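Local coordinates for stress-induced protein 1 (Caenorhabditis elegans, PDB 4YE0) that probably acts as a small heat shock protein chaperone that binds unfolded proteins, of which this chain is a truncated construct carrying the alpha-crystallin domain, at residues 8-19 with 78-89; 20-28 with 37-45. All blocks are in the same frame, centred on the assembly; numbering follows the deposited sequence.

Interaction 1 of 2, residues 8-19 with 78-89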
loop_
_atom_site.group_PDB
_atom_site.type_symbol
_atom_site.label_atom_id
_atom_site.label_comp_id
_atom_site.label_asym_id
_atom_site.label_seq_id
_atom_site.Cartn_x
_atom_site.Cartn_y
_atom_site.Cartn_z
ATOM N N ASN A 8 -9.872 -19.685 12.838
ATOM C CA ASN A 8 -11.120 -19.588 13.593
ATOM C C ASN A 8 -11.646 -20.958 14.033
ATOM O O ASN A 8 -12.420 -21.599 13.319
ATOM C CB ASN A 8 -12.171 -18.855 12.745
ATOM C CG ASN A 8 -13.451 -18.560 13.506
ATOM O OD1 ASN A 8 -13.537 -18.760 14.718
ATOM N ND2 ASN A 8 -14.456 -18.069 12.790
ATOM N N THR A 9 -11.217 -21.391 15.215
ATOM C CA THR A 9 -11.672 -22.644 15.812
ATOM C C THR A 9 -12.381 -22.332 17.131
ATOM O O THR A 9 -12.583 -21.164 17.464
ATOM C CB THR A 9 -10.481 -23.595 16.062
ATOM O OG1 THR A 9 -9.607 -23.031 17.048
ATOM C CG2 THR A 9 -9.702 -23.829 14.772
ATOM N N ALA A 10 -12.761 -23.366 17.877
ATOM C CA ALA A 10 -13.322 -23.184 19.217
ATOM C C ALA A 10 -12.241 -22.818 20.236
ATOM O O ALA A 10 -12.547 -22.491 21.384
ATOM C CB ALA A 10 -14.054 -24.442 19.659
ATOM N N GLN A 11 -10.979 -22.876 19.814
ATOM C CA GLN A 11 -9.852 -22.598 20.692
ATOM C C GLN A 11 -9.470 -21.125 20.635
ATOM O O GLN A 11 -9.455 -20.438 21.658
ATOM C CB GLN A 11 -8.651 -23.466 20.292
ATOM C CG GLN A 11 -7.701 -23.776 21.440
ATOM C CD GLN A 11 -8.382 -24.527 22.572
ATOM O OE1 GLN A 11 -8.206 -24.196 23.744
ATOM N NE2 GLN A 11 -9.178 -25.533 22.224
ATOM N N LYS A 12 -9.164 -20.651 19.432
ATOM C CA LYS A 12 -8.656 -19.300 19.239
ATOM C C LYS A 12 -9.151 -18.696 17.935
ATOM O O LYS A 12 -9.657 -19.395 17.059
ATOM C CB LYS A 12 -7.122 -19.305 19.222
ATOM C CG LYS A 12 -6.469 -19.794 20.506
ATOM C CD LYS A 12 -4.985 -19.438 20.554
ATOM C CE LYS A 12 -4.740 -18.076 21.195
ATOM N NZ LYS A 12 -4.782 -18.135 22.687
ATOM N N PHE A 13 -9.003 -17.380 17.837
ATOM C CA PHE A 13 -9.174 -16.656 16.587
ATOM C C PHE A 13 -7.823 -16.041 16.264
ATOM O O PHE A 13 -7.120 -15.582 17.163
ATOM C CB PHE A 13 -10.228 -15.563 16.742
ATOM C CG PHE A 13 -10.505 -14.806 15.477
ATOM C CD1 PHE A 13 -11.356 -15.331 14.515
ATOM C CD2 PHE A 13 -9.918 -13.568 15.248
ATOM C CE1 PHE A 13 -11.613 -14.637 13.345
ATOM C CE2 PHE A 13 -10.174 -12.870 14.081
ATOM C CZ PHE A 13 -11.025 -13.405 13.129
ATOM N N CYS A 14 -7.449 -16.044 14.992
ATOM C CA CYS A 14 -6.167 -15.484 14.595
ATOM C C CYS A 14 -6.251 -14.874 13.208
ATOM O O CYS A 14 -6.862 -15.440 12.306
ATOM C CB CYS A 14 -5.075 -16.553 14.636
ATOM S SG CYS A 14 -3.433 -15.896 15.004
ATOM N N VAL A 15 -5.653 -13.701 13.062
ATOM C CA VAL A 15 -5.500 -13.062 11.771
ATOM C C VAL A 15 -4.023 -12.717 11.616
ATOM O O VAL A 15 -3.351 -12.414 12.602
ATOM C CB VAL A 15 -6.376 -11.798 11.672
ATOM C CG1 VAL A 15 -6.020 -10.986 10.441
ATOM C CG2 VAL A 15 -7.845 -12.183 11.637
ATOM N N LYS A 16 -3.521 -12.787 10.387
ATOM C CA LYS A 16 -2.146 -12.397 10.085
ATOM C C LYS A 16 -2.113 -11.489 8.864
ATOM O O LYS A 16 -2.645 -11.851 7.818
ATOM C CB LYS A 16 -1.281 -13.632 9.838
ATOM C CG LYS A 16 -0.731 -14.257 11.107
ATOM C CD LYS A 16 0.198 -15.423 10.795
ATOM C CE LYS A 16 1.064 -15.796 11.991
ATOM N NZ LYS A 16 0.344 -16.679 12.951
ATOM N N LEU A 17 -1.491 -10.318 9.007
ATOM C CA LEU A 17 -1.417 -9.325 7.933
ATOM C C LEU A 17 0.023 -9.058 7.520
ATOM O O LEU A 17 0.936 -9.122 8.346
ATOM C CB LEU A 17 -2.019 -7.983 8.372
ATOM C CG LEU A 17 -3.427 -7.905 8.960
ATOM C CD1 LEU A 17 -4.423 -8.604 8.051
ATOM C CD2 LEU A 17 -3.467 -8.481 10.371
ATOM N N ASP A 18 0.205 -8.728 6.243
ATOM C CA ASP A 18 1.483 -8.251 5.728
ATOM C C ASP A 18 1.527 -6.741 5.943
ATOM O O ASP A 18 0.786 -5.989 5.313
ATOM C CB ASP A 18 1.635 -8.589 4.242
ATOM C CG ASP A 18 3.030 -8.288 3.704
ATOM O OD1 ASP A 18 3.342 -8.754 2.588
ATOM O OD2 ASP A 18 3.815 -7.592 4.386
ATOM N N VAL A 19 2.421 -6.315 6.827
ATOM C CA VAL A 19 2.429 -4.958 7.351
ATOM C C VAL A 19 3.828 -4.315 7.204
ATOM O O VAL A 19 4.101 -3.244 7.751
ATOM C CB VAL A 19 1.872 -5.025 8.805
ATOM C CG1 VAL A 19 2.657 -4.205 9.810
ATOM C CG2 VAL A 19 0.392 -4.664 8.818
ATOM N N GLY A 78 7.886 -8.034 9.748
ATOM C CA GLY A 78 6.804 -7.128 9.378
ATOM C C GLY A 78 5.445 -7.791 9.231
ATOM O O GLY A 78 4.568 -7.267 8.546
ATOM N N GLN A 79 5.266 -8.942 9.873
ATOM C CA GLN A 79 3.985 -9.632 9.867
ATOM C C GLN A 79 3.279 -9.339 11.173
ATOM O O GLN A 79 3.818 -9.609 12.244
ATOM C CB GLN A 79 4.173 -11.140 9.719
ATOM C CG GLN A 79 2.863 -11.921 9.678
ATOM C CD GLN A 79 3.081 -13.422 9.701
ATOM O OE1 GLN A 79 3.641 -13.962 10.656
ATOM N NE2 GLN A 79 2.631 -14.106 8.653
ATOM N N MET A 80 2.075 -8.785 11.083
ATOM C CA MET A 80 1.258 -8.557 12.264
ATOM C C MET A 80 0.388 -9.776 12.501
ATOM O O MET A 80 -0.202 -10.314 11.565
ATOM C CB MET A 80 0.377 -7.322 12.091
ATOM C CG MET A 80 -0.358 -6.911 13.358
ATOM S SD MET A 80 -1.203 -5.331 13.156
ATOM C CE MET A 80 -2.468 -5.848 12.035
ATOM N N THR A 81 0.308 -10.218 13.749
ATOM C CA THR A 81 -0.684 -11.214 14.108
ATOM C C THR A 81 -1.547 -10.700 15.252
ATOM O O THR A 81 -1.054 -10.132 16.231
ATOM C CB THR A 81 -0.079 -12.609 14.415
ATOM O OG1 THR A 81 -1.122 -13.499 14.839
ATOM C CG2 THR A 81 0.972 -12.542 15.488
ATOM N N ILE A 82 -2.851 -10.872 15.081
ATOM C CA ILE A 82 -3.822 -10.503 16.082
ATOM C C ILE A 82 -4.508 -11.790 16.491
ATOM O O ILE A 82 -5.030 -12.505 15.638
ATOM C CB ILE A 82 -4.861 -9.517 15.518
ATOM C CG1 ILE A 82 -4.165 -8.236 15.041
ATOM C CG2 ILE A 82 -5.913 -9.207 16.573
ATOM C CD1 ILE A 82 -5.048 -7.312 14.228
ATOM N N ASP A 83 -4.497 -12.097 17.784
ATOM C CA ASP A 83 -5.138 -13.317 18.257
ATOM C C ASP A 83 -5.885 -13.123 19.571
ATOM O O ASP A 83 -5.582 -12.214 20.346
ATOM C CB ASP A 83 -4.115 -14.457 18.373
ATOM C CG ASP A 83 -3.241 -14.348 19.610
ATOM O OD1 ASP A 83 -3.069 -15.370 20.307
ATOM O OD2 ASP A 83 -2.729 -13.247 19.893
ATOM N N ALA A 84 -6.870 -13.988 19.798
ATOM C CA ALA A 84 -7.655 -13.979 21.028
ATOM C C ALA A 84 -8.238 -15.369 21.291
ATOM O O ALA A 84 -8.534 -16.102 20.348
ATOM C CB ALA A 84 -8.769 -12.951 20.924
ATOM N N PRO A 85 -8.391 -15.745 22.572
ATOM C CA PRO A 85 -9.128 -16.977 22.862
ATOM C C PRO A 85 -10.633 -16.800 22.674
ATOM O O PRO A 85 -11.125 -15.667 22.635
ATOM C CB PRO A 85 -8.797 -17.255 24.333
ATOM C CG PRO A 85 -8.399 -15.939 24.903
ATOM C CD PRO A 85 -7.785 -15.155 23.781
ATOM N N LYS A 86 -11.350 -17.912 22.544
ATOM C CA LYS A 86 -12.808 -17.877 22.503
ATOM C C LYS A 86 -13.363 -17.829 23.924
ATOM O O LYS A 86 -12.660 -18.146 24.885
ATOM C CB LYS A 86 -13.357 -19.087 21.747
ATOM C CG LYS A 86 -12.865 -19.207 20.310
ATOM C CD LYS A 86 -13.078 -17.922 19.521
ATOM C CE LYS A 86 -12.885 -18.122 18.027
ATOM N NZ LYS A 86 -14.025 -18.832 17.381
ATOM N N THR A 87 -14.624 -17.419 24.049
ATOM C CA THR A 87 -15.253 -17.237 25.358
ATOM C C THR A 87 -15.402 -18.544 26.144
ATOM O O THR A 87 -15.200 -18.559 27.358
ATOM C CB THR A 87 -16.637 -16.556 25.237
ATOM O OG1 THR A 87 -17.362 -17.119 24.137
ATOM C CG2 THR A 87 -16.481 -15.057 25.014
ATOM N N GLY A 88 -15.739 -19.634 25.457
ATOM C CA GLY A 88 -15.968 -20.922 26.120
ATOM C C GLY A 88 -14.878 -21.953 25.890
ATOM O O GLY A 88 -15.164 -23.148 25.806
ATOM N N SER A 89 -13.626 -21.501 25.813
ATOM C CA SER A 89 -12.507 -22.383 25.472
ATOM C C SER A 89 -12.035 -23.236 26.655
ATOM O O SER A 89 -11.729 -24.419 26.479
ATOM C CB SER A 89 -11.338 -21.576 24.898
ATOM O OG SER A 89 -10.837 -20.652 25.850
#
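Lys86 sets CG beside its own backbone N (chi1 -59°) and bends again at chi2 and chi4, which carries its ammonium group up to Asn8 and Thr9. NZ lies 2.7 Å from Asn8 OD1, nearly along the C=O axis, and reaches Thr9 O over the same 2.7 Å, tilted from that carbonyl plane, while CB and CG each come to 3.5 Å from Ala10 O. Asp64 adds a weak, long ion pair to the same nitrogen. Replacing the lysine with an alanine is likely to leave Asn8 OD1 and Thr9 O without their shared donor and the turn at residues 9-11 less firmly tied to the strand end. That turn is itself held by Thr9 OG1, which accepts from Gln11 N in an ST turn.

From here strands 12-18 and 79-85 run antiparallel, joined by paired backbone bonds at Phe13-Ala84, Val15-Ile82 and Leu17-Met80. They form the central pair of one sheet of the immunoglobulin-like alpha-crystallin sandwich, flanked by strands 6-8 and 71-74. The face carrying Phe13, Val15, Leu17, Met80 and Ile82 is buried and looks toward the other sheet. Leu17 and Met80 lie side by side, CD2 against CE at a tight 3.3 Å. On the face with Cys14, Lys16 and Thr81, the aliphatic chain of Lys16 packs its CD 3.5 Å from Gln79 NE2, and its CG 3.8 Å from Thr81 CB. Thr81 OG1 donates weakly to Val15 O and lies 3.3 Å from Cys14 SG.

Interaction 2 of 2, residues 20-28 with 37-45. With SO4 (sulfate ion), chain C.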
loop_
_atom_site.group_PDB
_atom_site.type_symbol
_atom_site.label_atom_id
_atom_site.label_comp_id
_atom_site.label_asym_id
_atom_site.label_seq_id
_atom_site.Cartn_x
_atom_site.Cartn_y
_atom_site.Cartn_z
ATOM N N ALA A 20 4.678 -4.945 6.393
ATOM C CA ALA A 20 6.093 -4.580 6.288
ATOM C C ALA A 20 6.354 -3.234 5.608
ATOM O O ALA A 20 7.400 -2.626 5.825
ATOM C CB ALA A 20 6.856 -5.679 5.562
ATOM N N ALA A 21 5.411 -2.768 4.792
ATOM C CA ALA A 21 5.569 -1.493 4.087
ATOM C C ALA A 21 5.435 -0.282 5.009
ATOM O O ALA A 21 5.629 0.852 4.569
ATOM C CB ALA A 21 4.560 -1.391 2.951
ATOM N N PHE A 22 5.098 -0.518 6.276
ATOM C CA PHE A 22 4.858 0.558 7.232
ATOM C C PHE A 22 5.703 0.382 8.473
ATOM O O PHE A 22 6.022 -0.738 8.867
ATOM C CB PHE A 22 3.381 0.581 7.630
ATOM C CG PHE A 22 2.463 0.820 6.477
ATOM C CD1 PHE A 22 2.087 -0.227 5.651
ATOM C CD2 PHE A 22 2.008 2.099 6.190
ATOM C CE1 PHE A 22 1.263 -0.006 4.564
ATOM C CE2 PHE A 22 1.178 2.324 5.108
ATOM C CZ PHE A 22 0.805 1.274 4.295
ATOM N N LYS A 23 6.059 1.500 9.090
ATOM C CA LYS A 23 6.691 1.469 10.397
ATOM C C LYS A 23 5.619 1.232 11.459
ATOM O O LYS A 23 4.510 1.748 11.337
ATOM C CB LYS A 23 7.433 2.776 10.667
ATOM C CG LYS A 23 8.753 2.879 9.920
ATOM C CD LYS A 23 9.507 4.143 10.294
ATOM C CE LYS A 23 11.011 3.950 10.136
ATOM N NZ LYS A 23 11.738 5.238 10.303
ATOM N N PRO A 24 5.939 0.440 12.499
ATOM C CA PRO A 24 5.061 0.240 13.652
ATOM C C PRO A 24 4.289 1.482 14.113
ATOM O O PRO A 24 3.111 1.377 14.464
ATOM C CB PRO A 24 6.042 -0.225 14.727
ATOM C CG PRO A 24 7.024 -1.052 13.959
ATOM C CD PRO A 24 7.113 -0.458 12.571
ATOM N N GLU A 25 4.941 2.642 14.085
ATOM C CA GLU A 25 4.324 3.907 14.517
ATOM C C GLU A 25 3.263 4.410 13.548
ATOM O O GLU A 25 2.434 5.244 13.908
ATOM C CB GLU A 25 5.367 5.015 14.657
ATOM C CG GLU A 25 6.724 4.559 15.148
ATOM C CD GLU A 25 7.769 4.447 14.059
ATOM O OE1 GLU A 25 8.485 3.424 14.029
ATOM O OE2 GLU A 25 7.883 5.387 13.244
ATOM N N GLU A 26 3.322 3.928 12.313
ATOM C CA GLU A 26 2.369 4.301 11.272
ATOM C C GLU A 26 1.154 3.371 11.240
ATOM O O GLU A 26 0.355 3.432 10.305
ATOM C CB GLU A 26 3.067 4.278 9.913
ATOM C CG GLU A 26 4.132 5.352 9.744
ATOM C CD GLU A 26 5.006 5.136 8.518
ATOM O OE1 GLU A 26 5.030 4.011 7.973
ATOM O OE2 GLU A 26 5.679 6.098 8.097
ATOM N N LEU A 27 1.007 2.525 12.259
ATOM C CA LEU A 27 -0.063 1.542 12.292
ATOM C C LEU A 27 -1.017 1.766 13.450
ATOM O O LEU A 27 -0.607 2.150 14.543
ATOM C CB LEU A 27 0.524 0.137 12.363
ATOM C CG LEU A 27 1.232 -0.274 11.073
ATOM C CD1 LEU A 27 2.214 -1.398 11.352
ATOM C CD2 LEU A 27 0.229 -0.674 9.993
ATOM N N LYS A 28 -2.295 1.523 13.180
ATOM C CA LYS A 28 -3.367 1.645 14.158
ATOM C C LYS A 28 -4.180 0.366 14.157
ATOM O O LYS A 28 -4.505 -0.166 13.096
ATOM C CB LYS A 28 -4.304 2.799 13.784
ATOM C CG LYS A 28 -4.021 4.116 14.484
ATOM C CD LYS A 28 -5.258 5.005 14.494
ATOM C CE LYS A 28 -5.079 6.214 15.402
ATOM N NZ LYS A 28 -4.224 7.266 14.785
ATOM N N THR A 37 -10.485 -2.954 13.110
ATOM C CA THR A 37 -9.964 -2.107 12.048
ATOM C C THR A 37 -8.450 -1.966 12.172
ATOM O O THR A 37 -7.955 -1.538 13.211
ATOM C CB THR A 37 -10.599 -0.703 12.136
ATOM O OG1 THR A 37 -12.026 -0.823 12.054
ATOM C CG2 THR A 37 -10.112 0.195 11.013
ATOM N N ILE A 38 -7.725 -2.328 11.114
ATOM C CA ILE A 38 -6.281 -2.126 11.050
ATOM C C ILE A 38 -5.969 -1.111 9.962
ATOM O O ILE A 38 -6.377 -1.284 8.812
ATOM C CB ILE A 38 -5.523 -3.428 10.730
ATOM C CG1 ILE A 38 -5.884 -4.523 11.739
ATOM C CG2 ILE A 38 -4.022 -3.172 10.711
ATOM C CD1 ILE A 38 -7.033 -5.406 11.306
ATOM N N GLU A 39 -5.225 -0.071 10.329
ATOM C CA GLU A 39 -4.900 1.029 9.428
ATOM C C GLU A 39 -3.405 1.304 9.399
ATOM O O GLU A 39 -2.730 1.234 10.424
ATOM C CB GLU A 39 -5.615 2.309 9.870
ATOM C CG GLU A 39 -7.072 2.374 9.459
ATOM C CD GLU A 39 -7.734 3.684 9.848
ATOM O OE1 GLU A 39 -7.105 4.753 9.689
ATOM O OE2 GLU A 39 -8.893 3.644 10.307
ATOM N N GLY A 40 -2.909 1.639 8.216
ATOM C CA GLY A 40 -1.532 2.073 8.036
ATOM C C GLY A 40 -1.510 3.346 7.215
ATOM O O GLY A 40 -2.207 3.444 6.205
ATOM N N HIS A 41 -0.736 4.333 7.656
ATOM C CA HIS A 41 -0.548 5.555 6.885
ATOM C C HIS A 41 0.910 5.985 6.901
ATOM O O HIS A 41 1.478 6.269 7.959
ATOM C CB HIS A 41 -1.438 6.689 7.394
ATOM C CG HIS A 41 -1.399 7.911 6.527
ATOM N ND1 HIS A 41 -1.410 9.193 7.035
ATOM C CD2 HIS A 41 -1.322 8.043 5.182
ATOM C CE1 HIS A 41 -1.358 10.059 6.039
ATOM N NE2 HIS A 41 -1.304 9.388 4.904
ATOM N N HIS A 42 1.510 6.014 5.717
ATOM C CA HIS A 42 2.859 6.521 5.543
ATOM C C HIS A 42 2.805 7.720 4.601
ATOM O O HIS A 42 2.198 7.649 3.532
ATOM C CB HIS A 42 3.765 5.432 4.980
ATOM C CG HIS A 42 5.063 5.948 4.451
ATOM N ND1 HIS A 42 6.151 6.196 5.260
ATOM C CD2 HIS A 42 5.444 6.279 3.195
ATOM C CE1 HIS A 42 7.148 6.652 4.524
ATOM N NE2 HIS A 42 6.745 6.713 3.268
ATOM N N GLU A 43 3.443 8.813 5.009
ATOM C CA GLU A 43 3.433 10.058 4.251
ATOM C C GLU A 43 4.786 10.742 4.403
ATOM O O GLU A 43 5.134 11.212 5.488
ATOM C CB GLU A 43 2.311 10.964 4.756
ATOM C CG GLU A 43 2.124 12.249 3.964
ATOM C CD GLU A 43 0.850 12.982 4.339
ATOM O OE1 GLU A 43 0.440 12.913 5.519
ATOM O OE2 GLU A 43 0.256 13.634 3.453
ATOM N N VAL A 44 5.545 10.784 3.310
ATOM C CA VAL A 44 6.903 11.324 3.309
ATOM C C VAL A 44 7.013 12.485 2.327
ATOM O O VAL A 44 6.346 12.497 1.296
ATOM C CB VAL A 44 7.935 10.209 2.980
ATOM C CG1 VAL A 44 8.849 10.576 1.808
ATOM C CG2 VAL A 44 8.752 9.862 4.217
ATOM N N LYS A 45 7.859 13.456 2.660
ATOM C CA LYS A 45 8.173 14.559 1.756
ATOM C C LYS A 45 9.613 14.480 1.258
ATOM O O LYS A 45 10.471 13.833 1.862
ATOM C CB LYS A 45 7.920 15.916 2.436
ATOM C CG LYS A 45 6.840 16.783 1.791
ATOM C CD LYS A 45 5.507 16.076 1.577
ATOM C CE LYS A 45 4.728 15.893 2.868
ATOM N NZ LYS A 45 3.380 15.324 2.585
HETATM S S SO4 C . 8.919 6.020 0.669
HETATM O O1 SO4 C . 9.614 6.025 1.978
HETATM O O2 SO4 C . 7.527 6.476 0.859
HETATM O O3 SO4 C . 8.917 4.652 0.100
HETATM O O4 SO4 C . 9.610 6.944 -0.260
#
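The Phe22 ring lies with one face over the backbone of Gly40, whose CA sits 4.3 Å from the ring centroid and 24° off its normal, a CH-pi contact; His42 N meets the ring at its edge. A CB on Gly40 would probably crowd Phe22 CD2 and Leu27 CD2, consistent with the ring lying so near the strand. Phe55 of strand 49-60 adds an edge-to-face contact with the same ring. The His42 ring takes its partners at the edge: ND1 donates to Glu26 OE2 over 2.9 Å, close to the imidazole plane and on the syn side of the carboxylate but tilted out of its plane, the two planes being 66° apart. At the far nitrogen, NE2 comes unusually close, 2.5 Å, to O2 of a sulfate in a bent contact whose length is doubtful; the ion, probably from the crystallisation liquor, is also bound by Ser51 and Arg53.

Residues 27-32 and 35-45 form a beta hairpin in the three-stranded sheet of the alpha-crystallin domain, and this contact pairs the start of strand 27-32 with the middle of strand 35-45. Lys28 and Glu39 make a hydrogen-bonded antiparallel pair, with Lys28 N 2.8 Å from Glu39 O; Leu27 and Gly40 follow as a non-hydrogen-bonded pair, and His41 N then donates to Glu26 O at 3.0 Å. Glu26 keeps CG beside its backbone N (chi1 -67°) and extends past His41 O toward the imidazole, while OE1 accepts from Lys23 N.

From the N terminus, after the short strand 6-8, the chain runs through residues 8-19, then passes directly into residues 20-28, which start the second sheet. Interaction 2 closes early, when the hairpin brings residues 37-45 back alongside 20-28. Strands 49-60 and 71-74 follow before residues 78-89 return to 8-19, so interaction 1 closes a long loop inside which interaction 2 is nested. Each contact pairs strands within a different sheet, and their centres lie about 21 Å apart. Side chains join them across the sandwich: Met80 CE lies 3.4 Å from Ile38 CG2, Ile82 packs on the same isoleucine, and Val19 meets Leu27 where the chain crosses between the sheets.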